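Side-chain contacts in cell division control protein 45 cdc45 putative (Entamoeba histolytica, PDB 6CC2), which probably serves DNA replication as the Cdc45 subunit of the replicative helicase, as its relatives do in other eukaryotes: residues L323-Y328 with E335-P340; D269-T274 with V294-M299; G362-N367 with Y393-A398; A358-S363 with F382-S387. One frame throughout, in Å; residues are numbered along the deposited sequence.

Overall arrangement
The four contacts form two pairs within the Cdc45 family region. Contacts 1 and 2 adjoin on one side of the molecule, centres about 13 Å apart, and meet where Y328 reaches D298; contact 2 comes first in the chain and joins helices 267-273 and 288-298, whereas contact 1 sets helix 315-331 against the start of strand 338-344. Contacts 3 and 4 lie deeper, centres about 7 Å apart, and both start from helix 354-364, which pairs with helix 374-385 in contact 4 and with the next helix, 393-417, in contact 3. Between contacts 1 and 3 the centres are about 27 Å apart. The chain thus passes from a peripheral helical group to a central one.

Contact 1: residues L323-Y328 with E335-P340; sequences LKMEGY and ENLFLP
F338 points its ring at helix 315-331, where it meets E326 and the M325 carbonyl. The ring atom CZ lies 3.8 Å from E326 CG, an oblique approach, and the same F338 CZ is 4.0 Å from E326 N. On the neighbouring corner F338 CE2 comes to 4.0 Å from E326 CA, while M325 O sits at the ring edge, near its plane. The E326 chain runs on extended beyond CG (chi2 -179°), crossing the phenyl group at about a right angle, with the carboxylate plane turned 81° from that of the ring. It is thus the aliphatic part of the glutamate that does the touching.

Beside this ring, M325, a selenomethionine, bends at its second and third torsions and brings its methyl group to L337 CD2; the modelled separation is too short to be trusted, so only the neighbourhood of the two groups is meaningful. L337 ends a short 3-10 turn and F338 begins strand 338-344. L337 bonds through its backbone to Q258 and packs on C257, while F338 also rests on M255 and C257 of the adjacent strand and on L322 and S329 of the helix. The phenyl ring therefore bridges from the sheet to the helix. Apolar and van der Waals contact joins the two segments, the glutamate contributing its CG methylene rather than its charge.

Contact 2: residues D269-T274 with V294-M299; sequences DSLFHT and VLIADM
L271 reaches from helix 267-273 to L295 and I296 of helix 288-298 through one methyl group. Its CB points toward the other helix but stays well short of it, and CG, held anti to the backbone N (chi1 180°), carries the chain on toward helix 288-298. The branch then divides the work: CD1 keeps back, and CD2 makes the contact. L271 CD2 lies 4.2 Å from L295 CD1, and on the next residue L271 CD2 is 4.3 Å from I296 CD1, so the methyl group meets the ends of two successive side chains. I296 starts off across the direction of approach, and its bent chain brings CD1 round to the leucine.

Behind L271 the end of its helix is tied by polar side chains. H273 ND1 donates to D269 O at 2.7 Å, nearly in its own ring plane, and the same carbonyl oxygen also takes the backbone N of H273. T274 OG1 donates to S270 O at 2.7 Å from above the carbonyl plane, and is bonded to M260 N as well. On the facing helix, L295 leans on Y328, whereas I296 packs on L303 and A306 of helix 303-306. In these segments the nearest CA atoms, L271 CA and I296 CA, are 10.0 Å apart, and thin packing of leucine on leucine and isoleucine joins the two helices within a helical group that also includes helix 315-331.

Contact 3: residues G362-N367 with Y393-A398; sequences GSIITN and YDFGFA
Where I364 meets F395 and G396, the last turn of helix 354-364 packs against the first turns of helix 393-417, a close helix-helix contact with a glycine at its nearest point: I364 CA and G396 CA are only 5.8 Å apart. Y393, which opens the second segment, packs against A357 and A360, one or two turns back in the first helix, and against L384.

F395 has its CG anti to the backbone N (chi1 -176°), a torsion that swings the ring over to the isoleucine. I364 CD1 comes in at the ring's edge, near its plane, a tight 3.3 Å from F395 CD2, and the two side chains cross at about a right angle. G396 follows. At this residue, which has no side chain, the isoleucine comes close to the backbone: I364 CD1 is 3.9 Å from G396 CA. Further along, S363 CB stands 4.0 Å from G396 O, a van der Waals approach.

F397 turns away from the first segment, stacks on H264 and receives Y393 O over one face of its ring. One residue past A398, the ammonium group of K399 returns to the end of the first helix, where it bonds to T366 O and more weakly to S363 O and I364 O, consistent with the partial negative charge expected at a helix C-terminus. In the turn that leaves this helix, T366 OG1 donates to G362 O at 2.7 Å, tilted 26° from the carbonyl plane.

Contact 4: residues A358-S363 with F382-S387; sequences AHAIGS and FKLLSS
F382 O, in the last turn of helix 374-385, is gripped twice by a single residue: S386 OG donates to it at 2.8 Å, and S386 N bonds to F382 O at 2.9 Å, the two arriving from opposite faces of the carbonyl plane. The hydroxyl oxygen also lies over one face of the F382 ring, toward its rim, and is bonded to K40 NZ of helix 33-48. These bonds fix the helix end that presents L384 and L385 to helix 354-364.

I361 enters between those two leucines and divides its atoms between them. I361 CG1 touches L384 CD2 at 3.8 Å, while the chain, extended at chi2 (165°), carries I361 CD1 onward to L385 CD1, also 3.8 Å away. The same I361 CD1 rests 3.8 Å from L385 CA, so the isoleucine tip reaches the backbone of L385. L384 CD2 also meets A360 CB, at 4.1 Å. All four touching residues are buried in this pairing of two helices by aliphatic side chains, the closest CA atoms of the two segments, those of I361 and L384, lying 6.7 Å apart.

Other helices enclose the pair: helix 33-48 brings V33 to I361, and I36 and K40 to L385, while Y203 and I206 of helix 199-213 reach L385 too. Past the helix end, S387 N bonds to L384 O at 2.9 Å as the chain turns away.

Contact 1: residues L323-Y328 with E335-P340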
# COMPACT_ATOMS: atom_id res chain seq x y z
N LEU A 323 -10.51 -21.22 18.27
CA LEU A 323 -11.91 -21.42 18.64
C LEU A 323 -12.48 -20.18 19.32
O LEU A 323 -13.61 -19.77 19.03
CB LEU A 323 -12.04 -22.62 19.56
CG LEU A 323 -13.46 -22.98 20.01
CD1 LEU A 323 -14.35 -23.19 18.80
CD2 LEU A 323 -13.46 -24.23 20.90
N LYS A 324 -11.71 -19.57 20.22
CA LYS A 324 -12.17 -18.37 20.90
C LYS A 324 -12.35 -17.21 19.93
O LYS A 324 -13.35 -16.48 20.01
CB LYS A 324 -11.18 -17.99 22.01
CG LYS A 324 -11.26 -18.90 23.25
CD LYS A 324 -12.60 -18.74 23.93
CE LYS A 324 -12.53 -19.11 25.41
NZ LYS A 324 -13.83 -18.91 26.08
N MSE A 325 -11.42 -17.05 18.98
CA MSE A 325 -11.48 -15.95 18.02
C MSE A 325 -12.65 -16.11 17.06
O MSE A 325 -13.26 -15.12 16.64
CB MSE A 325 -10.18 -15.84 17.25
CG MSE A 325 -9.06 -15.16 18.01
SE MSE A 325 -9.42 -13.27 18.39
CE MSE A 325 -9.63 -12.63 16.58
N GLU A 326 -12.97 -17.36 16.71
CA GLU A 326 -14.16 -17.61 15.92
C GLU A 326 -15.39 -17.03 16.61
O GLU A 326 -16.18 -16.31 15.99
CB GLU A 326 -14.33 -19.11 15.68
CG GLU A 326 -13.35 -19.68 14.66
CD GLU A 326 -13.54 -21.17 14.42
OE1 GLU A 326 -14.51 -21.75 14.97
OE2 GLU A 326 -12.74 -21.76 13.67
N GLY A 327 -15.55 -17.31 17.91
CA GLY A 327 -16.66 -16.75 18.66
C GLY A 327 -16.59 -15.24 18.78
O GLY A 327 -17.57 -14.54 18.53
N TYR A 328 -15.42 -14.72 19.15
CA TYR A 328 -15.27 -13.27 19.26
C TYR A 328 -15.63 -12.59 17.94
O TYR A 328 -16.22 -11.51 17.93
CB TYR A 328 -13.84 -12.90 19.65
CG TYR A 328 -13.39 -13.38 21.01
CD1 TYR A 328 -14.30 -13.62 22.03
CD2 TYR A 328 -12.04 -13.59 21.28
CE1 TYR A 328 -13.87 -14.05 23.28
CE2 TYR A 328 -11.61 -14.02 22.50
CZ TYR A 328 -12.52 -14.25 23.50
OH TYR A 328 -12.07 -14.68 24.73
N GLU A 335 -15.93 -11.00 11.22
CA GLU A 335 -15.90 -12.31 10.57
C GLU A 335 -14.97 -12.33 9.37
O GLU A 335 -14.49 -13.41 8.99
CB GLU A 335 -17.31 -12.70 10.12
CG GLU A 335 -18.33 -12.83 11.25
CD GLU A 335 -18.97 -11.50 11.64
OE1 GLU A 335 -18.50 -10.43 11.18
OE2 GLU A 335 -19.96 -11.52 12.40
N ASN A 336 -14.73 -11.18 8.74
CA ASN A 336 -13.76 -11.08 7.64
C ASN A 336 -12.33 -11.26 8.11
O ASN A 336 -11.40 -11.16 7.30
CB ASN A 336 -13.87 -9.75 6.91
CG ASN A 336 -15.02 -9.71 5.94
OD1 ASN A 336 -15.52 -10.74 5.52
ND2 ASN A 336 -15.44 -8.50 5.58
N LEU A 337 -12.11 -11.50 9.40
CA LEU A 337 -10.77 -11.87 9.84
C LEU A 337 -10.35 -13.21 9.22
O LEU A 337 -9.16 -13.46 9.03
CB LEU A 337 -10.71 -11.95 11.35
CG LEU A 337 -9.36 -12.31 11.96
CD1 LEU A 337 -8.30 -11.29 11.60
CD2 LEU A 337 -9.52 -12.43 13.45
N PHE A 338 -11.31 -14.07 8.91
CA PHE A 338 -11.00 -15.38 8.35
C PHE A 338 -11.16 -15.29 6.84
O PHE A 338 -12.29 -15.16 6.33
CB PHE A 338 -11.90 -16.45 8.96
CG PHE A 338 -11.68 -16.61 10.43
CD1 PHE A 338 -10.62 -17.36 10.91
CD2 PHE A 338 -12.52 -15.98 11.34
CE1 PHE A 338 -10.41 -17.50 12.27
CE2 PHE A 338 -12.30 -16.11 12.70
CZ PHE A 338 -11.24 -16.88 13.16
N LEU A 339 -10.04 -15.31 6.14
CA LEU A 339 -10.00 -15.25 4.69
C LEU A 339 -8.94 -16.22 4.20
O LEU A 339 -7.97 -16.50 4.92
CB LEU A 339 -9.64 -13.84 4.19
CG LEU A 339 -10.59 -12.71 4.57
CD1 LEU A 339 -9.95 -11.38 4.16
CD2 LEU A 339 -11.92 -12.86 3.90
N PRO A 340 -9.08 -16.73 2.98
CA PRO A 340 -8.02 -17.59 2.43
C PRO A 340 -6.72 -16.82 2.25
O PRO A 340 -6.72 -15.65 1.89
CB PRO A 340 -8.60 -18.05 1.08
CG PRO A 340 -9.57 -16.97 0.70
CD PRO A 340 -10.18 -16.53 2.03

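Contact 2: residues D269-T274 with V294-M299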
# COMPACT_ATOMS: atom_id res chain seq x y z
N ASP A 269 1.25 -9.87 20.44
CA ASP A 269 1.53 -8.62 19.75
C ASP A 269 0.89 -8.56 18.38
O ASP A 269 0.49 -7.48 17.94
CB ASP A 269 3.03 -8.43 19.66
CG ASP A 269 3.59 -7.74 20.89
OD1 ASP A 269 2.90 -6.83 21.41
OD2 ASP A 269 4.68 -8.11 21.36
N SER A 270 0.73 -9.70 17.70
CA SER A 270 0.04 -9.66 16.41
C SER A 270 -1.40 -9.21 16.61
O SER A 270 -1.91 -8.35 15.88
CB SER A 270 0.10 -11.03 15.74
OG SER A 270 -0.61 -11.03 14.51
N LEU A 271 -2.07 -9.78 17.60
CA LEU A 271 -3.46 -9.39 17.86
C LEU A 271 -3.57 -7.93 18.24
O LEU A 271 -4.45 -7.22 17.74
CB LEU A 271 -4.05 -10.28 18.96
CG LEU A 271 -5.49 -10.01 19.36
CD1 LEU A 271 -6.43 -10.11 18.18
CD2 LEU A 271 -5.90 -10.99 20.46
N PHE A 272 -2.68 -7.45 19.10
CA PHE A 272 -2.77 -6.06 19.57
C PHE A 272 -2.52 -5.06 18.45
O PHE A 272 -3.03 -3.94 18.51
CB PHE A 272 -1.78 -5.84 20.71
CG PHE A 272 -2.01 -4.56 21.48
CD1 PHE A 272 -2.97 -4.50 22.47
CD2 PHE A 272 -1.27 -3.44 21.19
CE1 PHE A 272 -3.18 -3.33 23.17
CE2 PHE A 272 -1.49 -2.25 21.89
CZ PHE A 272 -2.44 -2.21 22.88
N HIS A 273 -1.76 -5.42 17.43
CA HIS A 273 -1.38 -4.50 16.36
C HIS A 273 -2.17 -4.68 15.07
O HIS A 273 -1.89 -3.99 14.09
CB HIS A 273 0.11 -4.61 16.10
CG HIS A 273 0.94 -4.14 17.25
ND1 HIS A 273 1.25 -4.95 18.33
CD2 HIS A 273 1.51 -2.93 17.51
CE1 HIS A 273 1.97 -4.26 19.20
NE2 HIS A 273 2.13 -3.04 18.73
N THR A 274 -3.14 -5.58 15.04
CA THR A 274 -4.03 -5.73 13.89
C THR A 274 -5.14 -4.69 14.04
O THR A 274 -6.01 -4.80 14.90
CB THR A 274 -4.57 -7.14 13.79
OG1 THR A 274 -3.46 -8.07 13.66
CG2 THR A 274 -5.49 -7.29 12.59
N VAL A 294 -6.97 -9.15 30.04
CA VAL A 294 -8.19 -9.84 30.45
C VAL A 294 -8.72 -10.68 29.30
O VAL A 294 -9.22 -11.80 29.51
CB VAL A 294 -9.23 -8.83 30.95
CG1 VAL A 294 -10.60 -9.45 30.96
CG2 VAL A 294 -8.85 -8.32 32.33
N LEU A 295 -8.65 -10.16 28.08
CA LEU A 295 -9.08 -10.93 26.92
C LEU A 295 -8.22 -12.18 26.74
O LEU A 295 -8.74 -13.27 26.48
CB LEU A 295 -9.00 -10.05 25.67
CG LEU A 295 -9.52 -10.56 24.33
CD1 LEU A 295 -8.58 -11.57 23.69
CD2 LEU A 295 -10.92 -11.16 24.49
N ILE A 296 -6.90 -12.04 26.88
CA ILE A 296 -6.02 -13.18 26.70
C ILE A 296 -6.35 -14.25 27.74
O ILE A 296 -6.39 -15.45 27.43
CB ILE A 296 -4.55 -12.75 26.79
CG1 ILE A 296 -4.20 -11.72 25.71
CG2 ILE A 296 -3.63 -13.98 26.67
CD1 ILE A 296 -4.43 -12.20 24.30
N ALA A 297 -6.59 -13.84 28.98
CA ALA A 297 -6.97 -14.77 30.04
C ALA A 297 -8.31 -15.43 29.75
O ALA A 297 -8.51 -16.61 30.07
CB ALA A 297 -6.99 -14.06 31.38
N ASP A 298 -9.24 -14.69 29.15
CA ASP A 298 -10.53 -15.25 28.78
C ASP A 298 -10.38 -16.41 27.79
O ASP A 298 -11.24 -17.30 27.76
CB ASP A 298 -11.42 -14.17 28.16
CG ASP A 298 -12.87 -14.62 28.03
OD1 ASP A 298 -13.63 -14.47 29.00
OD2 ASP A 298 -13.24 -15.13 26.94
N MSE A 299 -9.33 -16.40 26.98
CA MSE A 299 -9.10 -17.48 26.02
C MSE A 299 -8.49 -18.70 26.69
O MSE A 299 -8.38 -19.77 26.08
CB MSE A 299 -8.20 -17.00 24.88
CG MSE A 299 -8.82 -15.90 24.07
SE MSE A 299 -7.74 -15.51 22.49
CE MSE A 299 -6.15 -14.94 23.35

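Contact 3: residues G362-N367 with Y393-A398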
# COMPACT_ATOMS: atom_id res chain seq x y z
N GLY A 362 5.81 -3.96 1.72
CA GLY A 362 5.27 -2.64 1.99
C GLY A 362 6.11 -1.89 3.01
O GLY A 362 6.34 -0.68 2.88
N SER A 363 6.61 -2.60 4.01
CA SER A 363 7.49 -1.99 5.00
C SER A 363 8.83 -1.62 4.40
O SER A 363 9.36 -0.53 4.66
CB SER A 363 7.66 -2.94 6.19
OG SER A 363 8.54 -2.37 7.17
N ILE A 364 9.41 -2.50 3.57
CA ILE A 364 10.71 -2.18 2.96
C ILE A 364 10.63 -0.89 2.15
O ILE A 364 11.55 -0.07 2.16
CB ILE A 364 11.19 -3.36 2.10
CG1 ILE A 364 11.58 -4.55 2.95
CG2 ILE A 364 12.37 -2.93 1.20
CD1 ILE A 364 12.64 -4.27 3.97
N ILE A 365 9.53 -0.68 1.41
CA ILE A 365 9.44 0.50 0.55
C ILE A 365 8.92 1.73 1.30
O ILE A 365 8.71 2.78 0.69
CB ILE A 365 8.54 0.23 -0.69
CG1 ILE A 365 7.09 0.01 -0.29
CG2 ILE A 365 9.08 -0.96 -1.47
CD1 ILE A 365 6.16 0.01 -1.49
N THR A 366 8.69 1.62 2.60
CA THR A 366 8.36 2.79 3.40
C THR A 366 9.65 3.49 3.80
O THR A 366 10.51 2.89 4.43
CB THR A 366 7.58 2.36 4.64
OG1 THR A 366 6.37 1.70 4.23
CG2 THR A 366 7.23 3.58 5.51
N ASN A 367 9.76 4.78 3.48
CA ASN A 367 10.94 5.56 3.89
C ASN A 367 10.98 5.67 5.40
O ASN A 367 10.05 6.19 6.01
CB ASN A 367 10.92 6.95 3.27
CG ASN A 367 11.02 6.93 1.77
OD1 ASN A 367 11.64 6.04 1.15
ND2 ASN A 367 10.44 7.95 1.15
N TYR A 393 12.95 -12.38 3.74
CA TYR A 393 11.74 -11.77 4.28
C TYR A 393 11.88 -11.42 5.76
O TYR A 393 11.13 -10.57 6.25
CB TYR A 393 10.54 -12.71 4.10
CG TYR A 393 9.96 -12.61 2.69
CD1 TYR A 393 9.08 -11.59 2.36
CD2 TYR A 393 10.29 -13.54 1.71
CE1 TYR A 393 8.55 -11.48 1.10
CE2 TYR A 393 9.79 -13.43 0.44
CZ TYR A 393 8.91 -12.40 0.14
OH TYR A 393 8.40 -12.30 -1.13
N ASP A 394 12.85 -12.00 6.45
CA ASP A 394 13.00 -11.70 7.88
C ASP A 394 13.23 -10.21 8.12
O ASP A 394 12.68 -9.65 9.08
CB ASP A 394 14.15 -12.51 8.48
CG ASP A 394 13.78 -13.97 8.65
OD1 ASP A 394 12.58 -14.28 8.63
OD2 ASP A 394 14.71 -14.80 8.80
N PHE A 395 14.03 -9.57 7.26
CA PHE A 395 14.29 -8.14 7.42
C PHE A 395 13.01 -7.33 7.26
O PHE A 395 12.78 -6.37 8.01
CB PHE A 395 15.35 -7.70 6.41
CG PHE A 395 15.77 -6.26 6.56
CD1 PHE A 395 16.65 -5.88 7.55
CD2 PHE A 395 15.28 -5.29 5.70
CE1 PHE A 395 17.04 -4.56 7.69
CE2 PHE A 395 15.66 -3.97 5.83
CZ PHE A 395 16.54 -3.61 6.82
N GLY A 396 12.18 -7.69 6.28
CA GLY A 396 10.91 -7.00 6.10
C GLY A 396 9.95 -7.23 7.26
O GLY A 396 9.28 -6.30 7.70
N PHE A 397 9.85 -8.48 7.73
CA PHE A 397 9.03 -8.75 8.90
C PHE A 397 9.49 -7.90 10.08
O PHE A 397 8.67 -7.29 10.79
CB PHE A 397 9.10 -10.23 9.29
CG PHE A 397 8.58 -11.19 8.25
CD1 PHE A 397 7.65 -10.81 7.30
CD2 PHE A 397 9.04 -12.50 8.23
CE1 PHE A 397 7.21 -11.71 6.34
CE2 PHE A 397 8.60 -13.41 7.29
CZ PHE A 397 7.67 -13.01 6.34
N ALA A 398 10.81 -7.83 10.30
CA ALA A 398 11.31 -7.08 11.46
C ALA A 398 11.01 -5.60 11.33
O ALA A 398 10.62 -4.95 12.33
CB ALA A 398 12.82 -7.30 11.60

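Contact 4: residues A358-S363 with F382-S387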
# COMPACT_ATOMS: atom_id res chain seq x y z
N ALA A 358 3.28 -9.17 1.37
CA ALA A 358 2.86 -7.80 1.11
C ALA A 358 3.18 -6.87 2.29
O ALA A 358 3.59 -5.71 2.10
CB ALA A 358 1.39 -7.76 0.75
N HIS A 359 3.00 -7.35 3.51
CA HIS A 359 3.37 -6.53 4.67
C HIS A 359 4.88 -6.26 4.67
O HIS A 359 5.32 -5.12 4.91
CB HIS A 359 2.97 -7.22 5.99
CG HIS A 359 1.52 -7.13 6.31
ND1 HIS A 359 0.86 -5.94 6.47
CD2 HIS A 359 0.61 -8.11 6.56
CE1 HIS A 359 -0.41 -6.18 6.78
NE2 HIS A 359 -0.58 -7.49 6.84
N ALA A 360 5.67 -7.28 4.40
CA ALA A 360 7.12 -7.15 4.46
C ALA A 360 7.61 -6.20 3.39
O ALA A 360 8.43 -5.31 3.66
CB ALA A 360 7.78 -8.52 4.27
N ILE A 361 7.14 -6.38 2.14
CA ILE A 361 7.58 -5.51 1.05
C ILE A 361 7.06 -4.10 1.26
O ILE A 361 7.79 -3.12 1.02
CB ILE A 361 7.12 -6.09 -0.30
CG1 ILE A 361 7.72 -7.49 -0.50
CG2 ILE A 361 7.51 -5.16 -1.46
CD1 ILE A 361 7.08 -8.30 -1.61
N GLY A 362 5.81 -3.96 1.72
CA GLY A 362 5.27 -2.64 1.99
C GLY A 362 6.11 -1.89 3.01
O GLY A 362 6.34 -0.68 2.88
N SER A 363 6.61 -2.60 4.01
CA SER A 363 7.49 -1.99 5.00
C SER A 363 8.83 -1.62 4.40
O SER A 363 9.36 -0.53 4.66
CB SER A 363 7.66 -2.94 6.19
OG SER A 363 8.54 -2.37 7.17
N PHE A 382 11.60 -4.61 -5.06
CA PHE A 382 11.71 -5.53 -6.20
C PHE A 382 12.57 -6.73 -5.87
O PHE A 382 12.23 -7.88 -6.21
CB PHE A 382 12.28 -4.77 -7.40
CG PHE A 382 12.50 -5.63 -8.62
CD1 PHE A 382 13.71 -6.27 -8.83
CD2 PHE A 382 11.49 -5.78 -9.57
CE1 PHE A 382 13.92 -7.06 -9.95
CE2 PHE A 382 11.72 -6.58 -10.71
CZ PHE A 382 12.91 -7.21 -10.88
N LYS A 383 13.71 -6.50 -5.22
CA LYS A 383 14.61 -7.57 -4.84
C LYS A 383 13.93 -8.53 -3.87
O LYS A 383 14.04 -9.75 -4.02
CB LYS A 383 15.88 -6.99 -4.22
CG LYS A 383 16.87 -8.00 -3.69
CD LYS A 383 17.99 -7.31 -2.91
CE LYS A 383 19.06 -8.29 -2.45
NZ LYS A 383 19.80 -8.88 -3.60
N LEU A 384 13.22 -8.00 -2.87
CA LEU A 384 12.52 -8.89 -1.93
C LEU A 384 11.40 -9.65 -2.64
O LEU A 384 11.26 -10.87 -2.47
CB LEU A 384 12.00 -8.11 -0.73
CG LEU A 384 11.27 -8.97 0.31
CD1 LEU A 384 12.12 -10.17 0.72
CD2 LEU A 384 10.86 -8.14 1.56
N LEU A 385 10.59 -8.95 -3.43
CA LEU A 385 9.53 -9.62 -4.19
C LEU A 385 10.10 -10.78 -4.99
O LEU A 385 9.49 -11.86 -5.07
CB LEU A 385 8.84 -8.61 -5.11
CG LEU A 385 7.72 -9.14 -5.99
CD1 LEU A 385 6.51 -9.52 -5.15
CD2 LEU A 385 7.37 -8.06 -7.01
N SER A 386 11.28 -10.58 -5.58
CA SER A 386 11.88 -11.57 -6.45
C SER A 386 12.53 -12.72 -5.70
O SER A 386 13.02 -13.65 -6.35
CB SER A 386 12.93 -10.91 -7.36
OG SER A 386 12.36 -9.89 -8.18
N SER A 387 12.56 -12.68 -4.38
CA SER A 387 13.28 -13.70 -3.63
C SER A 387 12.70 -15.09 -3.90
O SER A 387 11.48 -15.28 -3.96
CB SER A 387 13.21 -13.41 -2.12
OG SER A 387 13.97 -14.41 -1.45